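Local coordinates for LEOA (Escherichia coli, PDB 4AUR), which probably acts as a bacterial dynamin-like GTPase, in which a GTP-binding head is joined to a long helical stalk, at residues Ile9-Ala14 / Glu267-Lys272; Ile46-Ser51 / Val271-Asp276. All coordinates share one frame; numbering follows the deposited sequence.

Contact 1: residues Ile9-Ala14 / Glu267-Lys272; sequences IEKQAA and EVLLVK
The ammonium of Lys-11 is held, weakly, by two main-chain oxygens, those of Glu-50 and Asp-52, while the aliphatic base of the same side chain packs on Leu-269 of helix 250-273. CG stands anti to the backbone N (chi1 -155°), and the chain then bends at chi3, 105°, which carries NZ away from the leucine. Leu-269 makes its approach with one methyl alone: CD1 lies 4.0 Å from Lys-11 CA and 4.1 Å from Lys-11 CG, the two side chains crossing at about a right angle. One helical turn further on, Ala-14 presents its CB to that same CD1, 4.1 Å away, so the methyl lies over the face of helix 3-30 that these two residues form. The backbones stay well apart, with Ala-14 CA and Leu-269 CA separated by 7.5 Å. Ile-49 touches both Lys-11 and Leu-269 and covers the join from a third helix. No hydrogen bond crosses between the two segments. This is apolar helix-helix packing that joins the N-terminal helix 3-30 to helix 250-273 of the dynamin-like helical region, far away in sequence. Cohesion here is therefore apolar, and the charged end of Lys-11, the one charged residue of the three that touch, is led off to carbonyl oxygens outside the contact.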
ATOM      1  N   ILE A   9       4.953 -14.005 -33.391  1.00 31.47           N
ATOM      2  CA  ILE A   9       4.904 -12.859 -32.472  1.00 33.13           C
ATOM      3  C   ILE A   9       4.254 -13.193 -31.144  1.00 33.26           C
ATOM      4  O   ILE A   9       4.756 -12.806 -30.084  1.00 38.02           O
ATOM      5  CB  ILE A   9       4.090 -11.673 -33.048  1.00 34.46           C
ATOM      6  CG1 ILE A   9       4.872 -10.938 -34.124  1.00 36.57           C
ATOM      7  CG2 ILE A   9       3.716 -10.658 -31.962  1.00 35.00           C
ATOM      8  CD1 ILE A   9       3.998 -10.065 -35.016  1.00 38.26           C
ATOM      9  N   GLU A  10       3.101 -13.852 -31.192  1.00 32.37           N
ATOM     10  CA  GLU A  10       2.432 -14.250 -29.956  1.00 30.27           C
ATOM     11  C   GLU A  10       3.258 -15.283 -29.226  1.00 27.55           C
ATOM     12  O   GLU A  10       3.328 -15.231 -28.014  1.00 27.47           O
ATOM     13  CB  GLU A  10       0.996 -14.709 -30.190  1.00 29.77           C
ATOM     14  CG  GLU A  10       0.065 -13.563 -30.572  1.00 31.73           C
ATOM     15  CD  GLU A  10       0.183 -12.319 -29.673  1.00 35.55           C
ATOM     16  OE1 GLU A  10       0.231 -12.441 -28.418  1.00 37.69           O
ATOM     17  OE2 GLU A  10       0.218 -11.192 -30.223  1.00 39.43           O
ATOM     18  N   LYS A  11       3.933 -16.170 -29.945  1.00 25.20           N
ATOM     19  CA  LYS A  11       4.887 -17.067 -29.301  1.00 25.62           C
ATOM     20  C   LYS A  11       5.926 -16.294 -28.529  1.00 25.66           C
ATOM     21  O   LYS A  11       6.166 -16.575 -27.363  1.00 26.13           O
ATOM     22  CB  LYS A  11       5.609 -17.959 -30.292  1.00 25.78           C
ATOM     23  CG  LYS A  11       6.120 -19.237 -29.674  1.00 25.92           C
ATOM     24  CD  LYS A  11       6.449 -20.281 -30.720  1.00 26.59           C
ATOM     25  CE  LYS A  11       7.939 -20.437 -30.920  1.00 27.27           C
ATOM     26  NZ  LYS A  11       8.198 -20.862 -32.315  1.00 29.58           N
ATOM     27  N   GLN A  12       6.535 -15.308 -29.152  1.00 25.93           N
ATOM     28  CA  GLN A  12       7.564 -14.553 -28.455  1.00 28.52           C
ATOM     29  C   GLN A  12       6.974 -13.799 -27.266  1.00 28.40           C
ATOM     30  O   GLN A  12       7.565 -13.780 -26.192  1.00 30.18           O
ATOM     31  CB  GLN A  12       8.284 -13.577 -29.394  1.00 30.44           C
ATOM     32  CG  GLN A  12       9.731 -13.269 -29.007  1.00 32.52           C
ATOM     33  CD  GLN A  12      10.637 -14.514 -28.895  1.00 33.80           C
ATOM     34  OE1 GLN A  12      11.692 -14.480 -28.219  1.00 30.80           O
ATOM     35  NE2 GLN A  12      10.232 -15.618 -29.558  1.00 32.67           N
ATOM     36  N   ALA A  13       5.809 -13.190 -27.427  1.00 26.51           N
ATOM     37  CA  ALA A  13       5.255 -12.456 -26.302  1.00 25.82           C
ATOM     38  C   ALA A  13       5.098 -13.358 -25.096  1.00 24.36           C
ATOM     39  O   ALA A  13       5.373 -12.952 -23.990  1.00 27.32           O
ATOM     40  CB  ALA A  13       3.932 -11.814 -26.655  1.00 25.81           C
ATOM     41  N   ALA A  14       4.662 -14.585 -25.315  1.00 24.71           N
ATOM     42  CA  ALA A  14       4.426 -15.536 -24.224  1.00 24.64           C
ATOM     43  C   ALA A  14       5.719 -15.947 -23.559  1.00 24.01           C
ATOM     44  O   ALA A  14       5.778 -16.121 -22.350  1.00 24.09           O
ATOM     45  CB  ALA A  14       3.701 -16.771 -24.729  1.00 23.91           C
ATOM     46  N   GLU A 267      -2.710 -18.148 -24.118  1.00 28.75           N
ATOM     47  CA  GLU A 267      -3.435 -19.032 -23.204  1.00 31.40           C
ATOM     48  C   GLU A 267      -3.104 -20.483 -23.583  1.00 27.87           C
ATOM     49  O   GLU A 267      -2.772 -21.275 -22.734  1.00 25.75           O
ATOM     50  CB  GLU A 267      -4.966 -18.774 -23.177  1.00 37.23           C
ATOM     51  CG  GLU A 267      -5.561 -18.484 -21.776  1.00 42.41           C
ATOM     52  CD  GLU A 267      -6.412 -19.619 -21.168  1.00 48.58           C
ATOM     53  OE1 GLU A 267      -7.185 -20.265 -21.923  1.00 52.91           O
ATOM     54  OE2 GLU A 267      -6.331 -19.860 -19.923  1.00 49.39           O
ATOM     55  N   VAL A 268      -3.132 -20.824 -24.861  1.00 26.70           N
ATOM     56  CA  VAL A 268      -2.874 -22.203 -25.225  1.00 25.03           C
ATOM     57  C   VAL A 268      -1.489 -22.602 -24.790  1.00 24.39           C
ATOM     58  O   VAL A 268      -1.335 -23.639 -24.187  1.00 24.83           O
ATOM     59  CB  VAL A 268      -3.076 -22.501 -26.711  1.00 24.71           C
ATOM     60  CG1 VAL A 268      -2.483 -23.870 -27.047  1.00 25.41           C
ATOM     61  CG2 VAL A 268      -4.557 -22.473 -27.048  1.00 23.79           C
ATOM     62  N   LEU A 269      -0.489 -21.784 -25.081  1.00 25.11           N
ATOM     63  CA  LEU A 269       0.877 -22.114 -24.682  1.00 25.27           C
ATOM     64  C   LEU A 269       1.033 -22.207 -23.154  1.00 25.88           C
ATOM     65  O   LEU A 269       1.638 -23.154 -22.663  1.00 27.34           O
ATOM     66  CB  LEU A 269       1.885 -21.119 -25.287  1.00 26.34           C
ATOM     67  CG  LEU A 269       2.060 -21.073 -26.814  1.00 26.67           C
ATOM     68  CD1 LEU A 269       2.786 -19.831 -27.293  1.00 26.79           C
ATOM     69  CD2 LEU A 269       2.814 -22.279 -27.313  1.00 26.99           C
ATOM     70  N   LEU A 270       0.476 -21.264 -22.392  1.00 26.42           N
ATOM     71  CA  LEU A 270       0.580 -21.326 -20.922  1.00 27.08           C
ATOM     72  C   LEU A 270      -0.084 -22.580 -20.351  1.00 26.89           C
ATOM     73  O   LEU A 270       0.540 -23.356 -19.652  1.00 29.06           O
ATOM     74  CB  LEU A 270       0.014 -20.065 -20.260  1.00 26.69           C
ATOM     75  CG  LEU A 270       0.800 -18.801 -20.648  1.00 30.95           C
ATOM     76  CD1 LEU A 270       0.262 -17.537 -19.984  1.00 32.40           C
ATOM     77  CD2 LEU A 270       2.296 -18.951 -20.356  1.00 32.21           C
ATOM     78  N   VAL A 271      -1.347 -22.798 -20.646  1.00 25.84           N
ATOM     79  CA  VAL A 271      -1.977 -23.998 -20.185  1.00 26.65           C
ATOM     80  C   VAL A 271      -1.168 -25.250 -20.598  1.00 27.85           C
ATOM     81  O   VAL A 271      -0.791 -26.049 -19.771  1.00 27.72           O
ATOM     82  CB  VAL A 271      -3.407 -24.103 -20.722  1.00 26.41           C
ATOM     83  CG1 VAL A 271      -4.071 -25.342 -20.156  1.00 26.93           C
ATOM     84  CG2 VAL A 271      -4.200 -22.871 -20.335  1.00 26.90           C
ATOM     85  N   LYS A 272      -0.890 -25.418 -21.876  1.00 29.26           N
ATOM     86  CA  LYS A 272      -0.138 -26.585 -22.339  1.00 31.15           C
ATOM     87  C   LYS A 272       1.084 -26.931 -21.451  1.00 30.42           C
ATOM     88  O   LYS A 272       1.325 -28.094 -21.175  1.00 32.73           O
ATOM     89  CB  LYS A 272       0.281 -26.374 -23.807  1.00 33.36           C
ATOM     90  CG  LYS A 272       1.143 -27.471 -24.401  1.00 36.46           C
ATOM     91  CD  LYS A 272       1.589 -27.146 -25.822  1.00 38.60           C
ATOM     92  CE  LYS A 272       1.962 -28.421 -26.582  1.00 40.11           C
ATOM     93  NZ  LYS A 272       1.303 -28.548 -27.923  1.00 42.80           N
TER

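Contact 2: residues Ile46-Ser51 / Val271-Asp276; sequences INAIES and VKTGMD
Thr-273 meets helix 38-51 chiefly through its methyl: CG2 lies 4.0 Å from Ile-49 CG1 and 4.1 Å from Ala-48 CB, and thus rests on two consecutive residues. The hydroxyl side of the threonine also borders isoleucine, since OG1 is 4.1 Å from Ile-49 CD1. The two branched side chains cross at roughly a right angle. With chi1 at 44°, OG1 lies between the backbone N and the carbonyl carbon, a rotation that turns it back to its own helix, within hydrogen-bonding reach of the carbonyl oxygens of Leu-269, the stronger partner, and Leu-270; its single proton must go to one or be shared. The same rotation turns the methyl outward to helix 38-51. This threonine belongs to the last turn of helix 250-273, which closes in a Schellman motif: Gly-274 leaves helical geometry with a positive phi of 78°, its N donates to Val-271 O at 2.8 Å, and Met-275 N probably bonds Leu-270 O. The chain then enters the long helix 275-343, so the motif joins two helices of the dynamin-like helical region. Further out, Ile-49 is backed by Ile-15 of helix 3-30. Next in the chain after the glycine, Met-275, present as selenomethionine, packs on Val-42 and Ala-45 of helix 38-51.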
ATOM      1  N   ILE A  46       9.703 -22.506 -21.093  1.00 24.76           N
ATOM      2  CA  ILE A  46      10.131 -21.660 -22.208  1.00 26.31           C
ATOM      3  C   ILE A  46      10.705 -22.493 -23.345  1.00 28.31           C
ATOM      4  O   ILE A  46      10.420 -22.238 -24.514  1.00 28.05           O
ATOM      5  CB  ILE A  46      11.153 -20.619 -21.776  1.00 26.47           C
ATOM      6  CG1 ILE A  46      10.422 -19.479 -21.049  1.00 27.48           C
ATOM      7  CG2 ILE A  46      11.873 -20.068 -22.982  1.00 26.18           C
ATOM      8  CD1 ILE A  46      11.314 -18.646 -20.164  1.00 27.05           C
ATOM      9  N   ASN A  47      11.478 -23.513 -22.982  1.00 29.87           N
ATOM     10  CA  ASN A  47      12.107 -24.368 -23.953  1.00 30.39           C
ATOM     11  C   ASN A  47      11.090 -25.194 -24.668  1.00 32.01           C
ATOM     12  O   ASN A  47      11.114 -25.277 -25.891  1.00 37.04           O
ATOM     13  CB  ASN A  47      13.177 -25.231 -23.295  1.00 30.44           C
ATOM     14  CG  ASN A  47      14.328 -24.393 -22.777  1.00 30.46           C
ATOM     15  OD1 ASN A  47      14.864 -24.607 -21.680  1.00 30.83           O
ATOM     16  ND2 ASN A  47      14.687 -23.396 -23.558  1.00 29.00           N
ATOM     17  N   ALA A  48      10.180 -25.797 -23.924  1.00 32.66           N
ATOM     18  CA  ALA A  48       9.110 -26.559 -24.550  1.00 31.81           C
ATOM     19  C   ALA A  48       8.355 -25.705 -25.528  1.00 30.99           C
ATOM     20  O   ALA A  48       7.982 -26.179 -26.584  1.00 35.67           O
ATOM     21  CB  ALA A  48       8.159 -27.103 -23.507  1.00 31.66           C
ATOM     22  N   ILE A  49       8.143 -24.441 -25.186  1.00 33.08           N
ATOM     23  CA  ILE A  49       7.295 -23.565 -25.997  1.00 33.35           C
ATOM     24  C   ILE A  49       7.927 -23.188 -27.317  1.00 34.28           C
ATOM     25  O   ILE A  49       7.226 -23.039 -28.302  1.00 36.11           O
ATOM     26  CB  ILE A  49       6.920 -22.290 -25.233  1.00 32.63           C
ATOM     27  CG1 ILE A  49       5.684 -22.558 -24.381  1.00 34.02           C
ATOM     28  CG2 ILE A  49       6.606 -21.146 -26.186  1.00 34.03           C
ATOM     29  CD1 ILE A  49       5.311 -21.415 -23.452  1.00 33.15           C
ATOM     30  N   GLU A  50       9.240 -22.972 -27.302  1.00 37.52           N
ATOM     31  CA  GLU A  50      10.032 -22.681 -28.499  1.00 39.36           C
ATOM     32  C   GLU A  50       9.744 -23.640 -29.660  1.00 40.32           C
ATOM     33  O   GLU A  50       9.652 -23.217 -30.809  1.00 40.24           O
ATOM     34  CB  GLU A  50      11.534 -22.740 -28.174  1.00 40.99           C
ATOM     35  CG  GLU A  50      12.112 -21.492 -27.520  1.00 41.28           C
ATOM     36  CD  GLU A  50      12.154 -20.302 -28.463  1.00 44.04           C
ATOM     37  OE1 GLU A  50      11.724 -20.439 -29.642  1.00 42.35           O
ATOM     38  OE2 GLU A  50      12.627 -19.218 -28.022  1.00 47.82           O
ATOM     39  N   SER A  51       9.603 -24.924 -29.356  1.00 40.18           N
ATOM     40  CA  SER A  51       9.294 -25.926 -30.380  1.00 41.74           C
ATOM     41  C   SER A  51       7.991 -25.642 -31.121  1.00 41.74           C
ATOM     42  O   SER A  51       7.946 -25.674 -32.355  1.00 42.68           O
ATOM     43  CB  SER A  51       9.157 -27.317 -29.759  1.00 40.30           C
ATOM     44  OG  SER A  51       8.417 -28.138 -30.644  1.00 41.52           O
ATOM     45  N   VAL A 271      -1.347 -22.798 -20.646  1.00 25.84           N
ATOM     46  CA  VAL A 271      -1.977 -23.998 -20.185  1.00 26.65           C
ATOM     47  C   VAL A 271      -1.168 -25.250 -20.598  1.00 27.85           C
ATOM     48  O   VAL A 271      -0.791 -26.049 -19.771  1.00 27.72           O
ATOM     49  CB  VAL A 271      -3.407 -24.103 -20.722  1.00 26.41           C
ATOM     50  CG1 VAL A 271      -4.071 -25.342 -20.156  1.00 26.93           C
ATOM     51  CG2 VAL A 271      -4.200 -22.871 -20.335  1.00 26.90           C
ATOM     52  N   LYS A 272      -0.890 -25.418 -21.876  1.00 29.26           N
ATOM     53  CA  LYS A 272      -0.138 -26.585 -22.339  1.00 31.15           C
ATOM     54  C   LYS A 272       1.084 -26.931 -21.451  1.00 30.42           C
ATOM     55  O   LYS A 272       1.325 -28.094 -21.175  1.00 32.73           O
ATOM     56  CB  LYS A 272       0.281 -26.374 -23.807  1.00 33.36           C
ATOM     57  CG  LYS A 272       1.143 -27.471 -24.401  1.00 36.46           C
ATOM     58  CD  LYS A 272       1.589 -27.146 -25.822  1.00 38.60           C
ATOM     59  CE  LYS A 272       1.962 -28.421 -26.582  1.00 40.11           C
ATOM     60  NZ  LYS A 272       1.303 -28.548 -27.923  1.00 42.80           N
ATOM     61  N   THR A 273       1.843 -25.931 -21.017  1.00 29.24           N
ATOM     62  CA  THR A 273       3.031 -26.122 -20.164  1.00 27.56           C
ATOM     63  C   THR A 273       2.787 -26.024 -18.664  1.00 26.32           C
ATOM     64  O   THR A 273       3.727 -26.173 -17.880  1.00 28.34           O
ATOM     65  CB  THR A 273       4.104 -25.056 -20.478  1.00 29.18           C
ATOM     66  OG1 THR A 273       3.494 -23.757 -20.596  1.00 28.66           O
ATOM     67  CG2 THR A 273       4.827 -25.387 -21.759  1.00 28.93           C
ATOM     68  N   GLY A 274       1.550 -25.757 -18.253  1.00 25.50           N
ATOM     69  CA  GLY A 274       1.194 -25.718 -16.839  1.00 25.14           C
ATOM     70  C   GLY A 274       1.624 -24.444 -16.125  1.00 24.76           C
ATOM     71  O   GLY A 274       1.691 -24.406 -14.917  1.00 25.80           O
HETATM   72  N   MSE A 275       1.879 -23.395 -16.881  1.00 24.91           N
HETATM   73  CA  MSE A 275       2.412 -22.140 -16.363  1.00 24.53           C
HETATM   74  C   MSE A 275       1.323 -21.133 -16.096  1.00 24.56           C
HETATM   75  O   MSE A 275       1.540 -20.132 -15.404  1.00 22.19           O
HETATM   76  CB  MSE A 275       3.352 -21.547 -17.395  1.00 24.73           C
HETATM   77  CG  MSE A 275       4.662 -22.296 -17.468  1.00 26.42           C
HETATM   78 SE   MSE A 275       5.722 -22.100 -15.814  0.78 33.54          SE
HETATM   79  CE  MSE A 275       5.560 -23.959 -15.186  1.00 30.52           C
ATOM     80  N   ASP A 276       0.137 -21.376 -16.646  1.00 24.87           N
ATOM     81  CA  ASP A 276      -1.029 -20.590 -16.273  1.00 26.03           C
ATOM     82  C   ASP A 276      -1.125 -20.509 -14.755  1.00 26.14           C
ATOM     83  O   ASP A 276      -1.278 -19.446 -14.190  1.00 27.00           O
ATOM     84  CB  ASP A 276      -2.316 -21.190 -16.854  1.00 26.89           C
ATOM     85  CG  ASP A 276      -2.456 -22.692 -16.578  1.00 30.91           C
ATOM     86  OD1 ASP A 276      -1.414 -23.375 -16.368  1.00 34.92           O
ATOM     87  OD2 ASP A 276      -3.608 -23.204 -16.593  1.00 33.28           O
TER

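The centres of contacts 1 and 2 lie only about 7 Å apart, and both draw on helix 250-273, which offers successive turns to two helices that follow each other in the chain, 3-30 and 38-51. The contacts also touch directly: Lys-11 CD of contact 1 is 3.7 Å from Ile-49 O of contact 2. The probable Schellman bond from Met-275 N to Leu-270 O, 3.1 Å, runs from contact 2 back to the residue next to Leu-269. Helix 38-51 is followed closely by strand 54-60 of the GTPase sheet, which runs into the probable P-loop, so the cluster joins helices next to the head, consistent with the neck of other dynamins.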